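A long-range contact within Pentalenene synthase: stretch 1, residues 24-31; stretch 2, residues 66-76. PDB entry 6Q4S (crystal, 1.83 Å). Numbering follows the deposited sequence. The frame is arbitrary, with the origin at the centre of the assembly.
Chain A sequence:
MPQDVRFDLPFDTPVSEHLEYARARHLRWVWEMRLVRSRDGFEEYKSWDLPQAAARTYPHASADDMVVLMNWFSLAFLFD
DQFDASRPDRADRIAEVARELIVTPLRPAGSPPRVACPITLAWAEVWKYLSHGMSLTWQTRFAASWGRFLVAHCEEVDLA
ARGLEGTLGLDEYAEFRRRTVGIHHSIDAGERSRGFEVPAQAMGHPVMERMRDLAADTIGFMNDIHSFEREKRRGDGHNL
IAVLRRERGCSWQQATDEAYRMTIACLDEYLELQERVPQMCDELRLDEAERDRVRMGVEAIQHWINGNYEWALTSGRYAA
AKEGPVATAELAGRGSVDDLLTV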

ATOM      1  N   ALA A  24       9.222  -4.626  30.509  1.00 36.71           N
ATOM      2  CA  ALA A  24       9.638  -5.930  30.965  1.00 32.87           C
ATOM      3  C   ALA A  24       9.210  -7.055  30.008  1.00 29.42           C
ATOM      4  O   ALA A  24       9.998  -7.899  29.674  1.00 34.37           O
ATOM      5  N   ARG A  25       7.981  -7.043  29.569  1.00 31.62           N
ATOM      6  CA  ARG A  25       7.534  -8.042  28.571  1.00 36.65           C
ATOM      7  C   ARG A  25       8.259  -7.905  27.219  1.00 33.73           C
ATOM      8  O   ARG A  25       8.574  -8.905  26.529  1.00 33.35           O
ATOM      9  N   HIS A  26       8.461  -6.648  26.835  1.00 32.30           N
ATOM     10  CA  HIS A  26       9.099  -6.285  25.538  1.00 33.16           C
ATOM     11  C   HIS A  26      10.508  -6.788  25.526  1.00 33.18           C
ATOM     12  O   HIS A  26      10.956  -7.403  24.556  1.00 34.55           O
ATOM     13  N   LEU A  27      11.255  -6.573  26.617  1.00 34.92           N
ATOM     14  CA  LEU A  27      12.620  -7.091  26.672  1.00 31.74           C
ATOM     15  C   LEU A  27      12.786  -8.600  26.597  1.00 32.69           C
ATOM     16  O   LEU A  27      13.796  -9.083  26.040  1.00 32.80           O
ATOM     17  N   ARG A  28      11.854  -9.332  27.184  1.00 31.22           N
ATOM     18  CA  ARG A  28      11.837 -10.796  27.036  1.00 32.73           C
ATOM     19  C   ARG A  28      11.481 -11.226  25.615  1.00 31.57           C
ATOM     20  O   ARG A  28      12.065 -12.175  25.081  1.00 31.30           O
ATOM     21  N   TRP A  29      10.543 -10.487  25.031  1.00 29.92           N
ATOM     22  CA  TRP A  29      10.133 -10.726  23.636  1.00 33.13           C
ATOM     23  C   TRP A  29      11.288 -10.577  22.643  1.00 31.40           C
ATOM     24  O   TRP A  29      11.425 -11.402  21.741  1.00 31.78           O
ATOM     25  N   VAL A  30      12.128  -9.551  22.772  1.00 32.32           N
ATOM     26  CA  VAL A  30      13.224  -9.418  21.806  1.00 36.14           C
ATOM     27  C   VAL A  30      14.131 -10.651  21.803  1.00 38.66           C
ATOM     28  O   VAL A  30      14.661 -11.070  20.743  1.00 33.10           O
ATOM     29  N   TRP A  31      14.334 -11.237  22.970  1.00 34.11           N
ATOM     30  CA  TRP A  31      15.008 -12.572  23.013  1.00 34.10           C
ATOM     31  C   TRP A  31      14.228 -13.791  22.480  1.00 31.18           C
ATOM     32  O   TRP A  31      14.741 -14.637  21.781  1.00 39.44           O
ATOM     33  N   MET A  66       0.525  -1.528  24.604  1.00 35.79           N
ATOM     34  CA  MET A  66       1.816  -0.872  24.794  1.00 33.16           C
ATOM     35  C   MET A  66       2.930  -1.857  24.538  1.00 33.23           C
ATOM     36  O   MET A  66       3.949  -1.526  23.887  1.00 30.02           O
ATOM     37  N   VAL A  67       2.736  -3.107  24.962  1.00 30.24           N
ATOM     38  CA  VAL A  67       3.714  -4.141  24.648  1.00 30.60           C
ATOM     39  C   VAL A  67       3.916  -4.353  23.082  1.00 32.69           C
ATOM     40  O   VAL A  67       5.029  -4.397  22.634  1.00 30.67           O
ATOM     41  N   VAL A  68       2.817  -4.463  22.359  1.00 36.64           N
ATOM     42  CA  VAL A  68       2.812  -4.651  20.903  1.00 34.59           C
ATOM     43  C   VAL A  68       3.519  -3.440  20.266  1.00 34.99           C
ATOM     44  O   VAL A  68       4.366  -3.609  19.394  1.00 34.37           O
ATOM     45  N   LEU A  69       3.214  -2.236  20.752  1.00 32.15           N
ATOM     46  CA  LEU A  69       3.867  -1.018  20.239  1.00 29.57           C
ATOM     47  C   LEU A  69       5.373  -0.971  20.460  1.00 34.22           C
ATOM     48  O   LEU A  69       6.118  -0.630  19.536  1.00 31.67           O
ATOM     49  N   MET A  70       5.852  -1.361  21.635  1.00 27.24           N
ATOM     50  CA  MET A  70       7.256  -1.452  21.874  1.00 30.51           C
ATOM     51  C   MET A  70       7.889  -2.515  20.997  1.00 31.75           C
ATOM     52  O   MET A  70       9.007  -2.341  20.489  1.00 32.11           O
ATOM     53  N   ASN A  71       7.199  -3.650  20.848  1.00 31.14           N
ATOM     54  CA  ASN A  71       7.754  -4.686  20.039  1.00 31.48           C
ATOM     55  C   ASN A  71       7.975  -4.123  18.555  1.00 29.71           C
ATOM     56  O   ASN A  71       9.044  -4.291  17.949  1.00 31.01           O
ATOM     57  N   TRP A  72       6.937  -3.562  18.014  1.00 31.56           N
ATOM     58  CA  TRP A  72       7.001  -2.893  16.710  1.00 37.72           C
ATOM     59  C   TRP A  72       8.114  -1.857  16.581  1.00 38.39           C
ATOM     60  O   TRP A  72       8.958  -1.961  15.702  1.00 35.62           O
ATOM     61  N   PHE A  73       8.140  -0.912  17.514  1.00 38.34           N
ATOM     62  CA  PHE A  73       9.228   0.020  17.633  1.00 46.31           C
ATOM     63  C   PHE A  73      10.591  -0.649  17.475  1.00 43.35           C
ATOM     64  O   PHE A  73      11.441  -0.117  16.804  1.00 39.77           O
ATOM     65  N   SER A  74      10.822  -1.771  18.144  1.00 35.42           N
ATOM     66  CA  SER A  74      12.086  -2.387  18.077  1.00 39.29           C
ATOM     67  C   SER A  74      12.460  -2.879  16.657  1.00 41.29           C
ATOM     68  O   SER A  74      13.662  -2.961  16.371  1.00 39.03           O
ATOM     69  N   LEU A  75      11.452  -3.242  15.837  1.00 41.80           N
ATOM     70  CA  LEU A  75      11.672  -3.889  14.524  1.00 42.74           C
ATOM     71  C   LEU A  75      12.421  -2.967  13.621  1.00 41.22           C
ATOM     72  O   LEU A  75      13.439  -3.345  13.073  1.00 41.25           O
ATOM     73  N   ALA A  76      11.929  -1.759  13.506  1.00 40.14           N
ATOM     74  CA  ALA A  76      12.555  -0.778  12.682  1.00 43.32           C
ATOM     75  C   ALA A  76      13.987  -0.468  13.117  1.00 39.95           C
ATOM     76  O   ALA A  76      14.860  -0.357  12.288  1.00 39.97           O
TER

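Residues 24-31 and 66-76 each lie within a longer helix, and the two helix axes approach to 9.0 Å at a crossing angle of -44°. The backbones come nearest at H26 and V67, whose CA atoms are 5.9 Å apart. From the first helix R25, H26 and W29 direct their CA-to-CB bonds toward the second, which answers with V67, M70 and S74; N71 leaves its backbone sideways yet is central to the contact.

A single hydrogen bond joins the two stretches. With chi1 t, the buried H26 ring presents ND1 as donor to OD1 of N71 (chi1 m) at 2.8 Å, and the N-H...O angle of 169° makes the bond nearly linear. NE2 of H26 is satisfied elsewhere in the structure, as is NE1 of W29. S74, in the p rotamer, turns its hydroxyl back to its own helix: OG donates to the backbone O of N71 at 2.6 Å. The same OG lies 3.5 Å from CZ3 of W29, near the plane of the indole.

Both aromatic rings also offer a face to the second helix. CB of M70 sits over the H26 ring, 3.9 Å from its centroid, while the end of this m, t, t side chain leads away. The W29 indole (chi1 t) receives N71 more squarely: CB of N71 stands 3.5 Å from the centroid of the six-membered ring and only 6° off its normal. N71 thus serves both aromatic residues: its OD1 accepts the bond from H26 and also lies 3.3 Å from CE3 of W29, while its CB packs over the indole.

Apolar contacts extend the packing along the helices. CD of R25 (chi1 m) lies 3.8 Å from CG2 of V67 (chi1 t), so the aliphatic part of the arginine covers the valine. Farther along, CH2 of W29 meets CD2 of L75 (m, t) at 4.1 Å; this leucine starts sideways, but its end comes nearer.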

ATOM      1  CB  ALA A  24       9.087  -6.195  32.396  1.00 35.03           C
ATOM      2  CB  ARG A  25       6.035  -7.897  28.377  1.00 38.78           C
ATOM      3  CG  ARG A  25       5.253  -8.311  29.613  1.00 49.16           C
ATOM      4  CD  ARG A  25       3.771  -8.175  29.397  1.00 63.88           C
ATOM      5  NE  ARG A  25       3.024  -9.261  30.026  1.00 83.95           N
ATOM      6  CZ  ARG A  25       2.809  -9.396  31.344  1.00 94.27           C
ATOM      7  NH1 ARG A  25       3.289  -8.507  32.225  1.00 95.58           N
ATOM      8  NH2 ARG A  25       2.107 -10.445  31.793  1.00 85.77           N
ATOM      9  CB  HIS A  26       9.076  -4.746  25.260  1.00 33.52           C
ATOM     10  CG  HIS A  26       9.997  -4.356  24.164  1.00 35.28           C
ATOM     11  ND1 HIS A  26       9.794  -4.792  22.875  1.00 36.91           N
ATOM     12  CD2 HIS A  26      11.177  -3.691  24.167  1.00 33.24           C
ATOM     13  CE1 HIS A  26      10.802  -4.397  22.125  1.00 36.93           C
ATOM     14  NE2 HIS A  26      11.646  -3.717  22.881  1.00 35.68           N
ATOM     15  CB  LEU A  27      13.419  -6.567  27.874  1.00 36.00           C
ATOM     16  CG  LEU A  27      13.606  -5.058  27.897  1.00 40.97           C
ATOM     17  CD1 LEU A  27      14.158  -4.659  29.283  1.00 44.54           C
ATOM     18  CD2 LEU A  27      14.507  -4.639  26.752  1.00 42.14           C
ATOM     19  CB  ARG A  28      10.821 -11.367  28.019  1.00 37.67           C
ATOM     20  CG  ARG A  28      11.521 -11.539  29.393  1.00 44.00           C
ATOM     21  CD  ARG A  28      10.565 -11.305  30.524  1.00 44.48           C
ATOM     22  NE  ARG A  28       9.560 -12.304  30.431  1.00 45.43           N
ATOM     23  CZ  ARG A  28       8.289 -12.127  30.701  1.00 43.18           C
ATOM     24  NH1 ARG A  28       7.826 -10.958  31.114  1.00 49.82           N
ATOM     25  NH2 ARG A  28       7.477 -13.170  30.543  1.00 49.36           N
ATOM     26  CB  TRP A  29       8.969  -9.841  23.313  1.00 33.07           C
ATOM     27  CG  TRP A  29       8.373  -9.992  21.891  1.00 34.56           C
ATOM     28  CD1 TRP A  29       7.318 -10.802  21.519  1.00 36.93           C
ATOM     29  CD2 TRP A  29       8.734  -9.244  20.718  1.00 32.01           C
ATOM     30  NE1 TRP A  29       7.029 -10.611  20.180  1.00 33.87           N
ATOM     31  CE2 TRP A  29       7.854  -9.644  19.672  1.00 33.21           C
ATOM     32  CE3 TRP A  29       9.692  -8.272  20.453  1.00 32.34           C
ATOM     33  CZ2 TRP A  29       7.950  -9.127  18.363  1.00 34.60           C
ATOM     34  CZ3 TRP A  29       9.801  -7.752  19.125  1.00 35.59           C
ATOM     35  CH2 TRP A  29       8.933  -8.195  18.109  1.00 33.33           C
ATOM     36  CB  VAL A  30      14.059  -8.096  21.841  1.00 36.24           C
ATOM     37  CG1 VAL A  30      13.153  -6.885  21.735  1.00 39.32           C
ATOM     38  CG2 VAL A  30      14.946  -7.981  23.035  1.00 44.23           C
ATOM     39  CB  TRP A  31      15.419 -12.885  24.481  1.00 36.74           C
ATOM     40  CG  TRP A  31      16.599 -12.167  24.907  1.00 32.49           C
ATOM     41  CD1 TRP A  31      16.657 -11.031  25.674  1.00 37.45           C
ATOM     42  CD2 TRP A  31      17.930 -12.537  24.631  1.00 33.36           C
ATOM     43  NE1 TRP A  31      17.975 -10.686  25.904  1.00 36.42           N
ATOM     44  CE2 TRP A  31      18.770 -11.591  25.244  1.00 33.44           C
ATOM     45  CE3 TRP A  31      18.508 -13.560  23.896  1.00 37.44           C
ATOM     46  CZ2 TRP A  31      20.139 -11.664  25.159  1.00 37.90           C
ATOM     47  CZ3 TRP A  31      19.909 -13.612  23.812  1.00 39.67           C
ATOM     48  CH2 TRP A  31      20.686 -12.681  24.425  1.00 38.01           C
ATOM     49  CB  MET A  66       1.948  -0.235  26.187  1.00 33.46           C
ATOM     50  CG  MET A  66       3.248   0.514  26.407  1.00 36.85           C
ATOM     51  SD  MET A  66       3.690   1.805  25.186  1.00 40.35           S
ATOM     52  CE  MET A  66       2.343   2.855  25.454  1.00 35.77           C
ATOM     53  CB  VAL A  67       3.375  -5.518  25.271  1.00 35.21           C
ATOM     54  CG1 VAL A  67       4.508  -6.497  24.924  1.00 33.57           C
ATOM     55  CG2 VAL A  67       3.292  -5.401  26.809  1.00 34.73           C
ATOM     56  CB  VAL A  68       1.363  -4.761  20.417  1.00 37.42           C
ATOM     57  CG1 VAL A  68       1.256  -4.684  18.872  1.00 39.93           C
ATOM     58  CG2 VAL A  68       0.762  -6.063  20.899  1.00 40.23           C
ATOM     59  CB  LEU A  69       3.147   0.242  20.668  1.00 30.51           C
ATOM     60  CG  LEU A  69       1.746   0.419  20.105  1.00 31.68           C
ATOM     61  CD1 LEU A  69       0.926   1.296  21.030  1.00 35.12           C
ATOM     62  CD2 LEU A  69       1.658   0.914  18.643  1.00 36.70           C
ATOM     63  CB  MET A  70       7.588  -1.767  23.318  1.00 26.39           C
ATOM     64  CG  MET A  70       7.067  -0.687  24.287  1.00 30.43           C
ATOM     65  SD  MET A  70       7.486  -1.163  25.983  1.00 32.64           S
ATOM     66  CE  MET A  70       7.042   0.416  26.732  1.00 31.61           C
ATOM     67  CB  ASN A  71       6.842  -5.936  20.061  1.00 30.19           C
ATOM     68  CG  ASN A  71       6.776  -6.609  21.431  1.00 28.37           C
ATOM     69  OD1 ASN A  71       7.642  -6.423  22.298  1.00 27.23           O
ATOM     70  ND2 ASN A  71       5.816  -7.514  21.556  1.00 28.48           N
ATOM     71  CB  TRP A  72       5.719  -2.216  16.476  1.00 37.71           C
ATOM     72  CG  TRP A  72       5.597  -1.558  15.184  1.00 34.47           C
ATOM     73  CD1 TRP A  72       5.995  -2.015  13.970  1.00 40.20           C
ATOM     74  CD2 TRP A  72       5.016  -0.314  14.976  1.00 36.25           C
ATOM     75  NE1 TRP A  72       5.677  -1.114  12.988  1.00 34.10           N
ATOM     76  CE2 TRP A  72       5.092  -0.038  13.583  1.00 36.13           C
ATOM     77  CE3 TRP A  72       4.461   0.636  15.826  1.00 34.76           C
ATOM     78  CZ2 TRP A  72       4.535   1.106  13.032  1.00 38.33           C
ATOM     79  CZ3 TRP A  72       3.959   1.763  15.300  1.00 35.22           C
ATOM     80  CH2 TRP A  72       3.991   2.007  13.910  1.00 40.05           C
ATOM     81  CB  PHE A  73       9.223   0.703  18.999  1.00 46.16           C
ATOM     82  CG  PHE A  73       8.980   2.158  18.970  1.00 44.82           C
ATOM     83  CD1 PHE A  73      10.035   3.030  18.953  1.00 49.89           C
ATOM     84  CD2 PHE A  73       7.700   2.673  19.083  1.00 53.18           C
ATOM     85  CE1 PHE A  73       9.825   4.390  18.974  1.00 48.00           C
ATOM     86  CE2 PHE A  73       7.477   4.049  19.163  1.00 43.58           C
ATOM     87  CZ  PHE A  73       8.529   4.896  19.080  1.00 44.97           C
ATOM     88  CB  SER A  74      12.234  -3.559  19.085  1.00 42.43           C
ATOM     89  OG  SER A  74      11.470  -4.691  18.727  1.00 40.56           O
ATOM     90  CB  LEU A  75      10.358  -4.331  13.821  1.00 38.65           C
ATOM     91  CG  LEU A  75       9.720  -5.444  14.600  1.00 37.85           C
ATOM     92  CD1 LEU A  75       8.415  -5.914  14.013  1.00 38.54           C
ATOM     93  CD2 LEU A  75      10.683  -6.583  14.786  1.00 41.50           C
ATOM     94  CB  ALA A  76      11.732   0.478  12.707  1.00 46.58           C
TER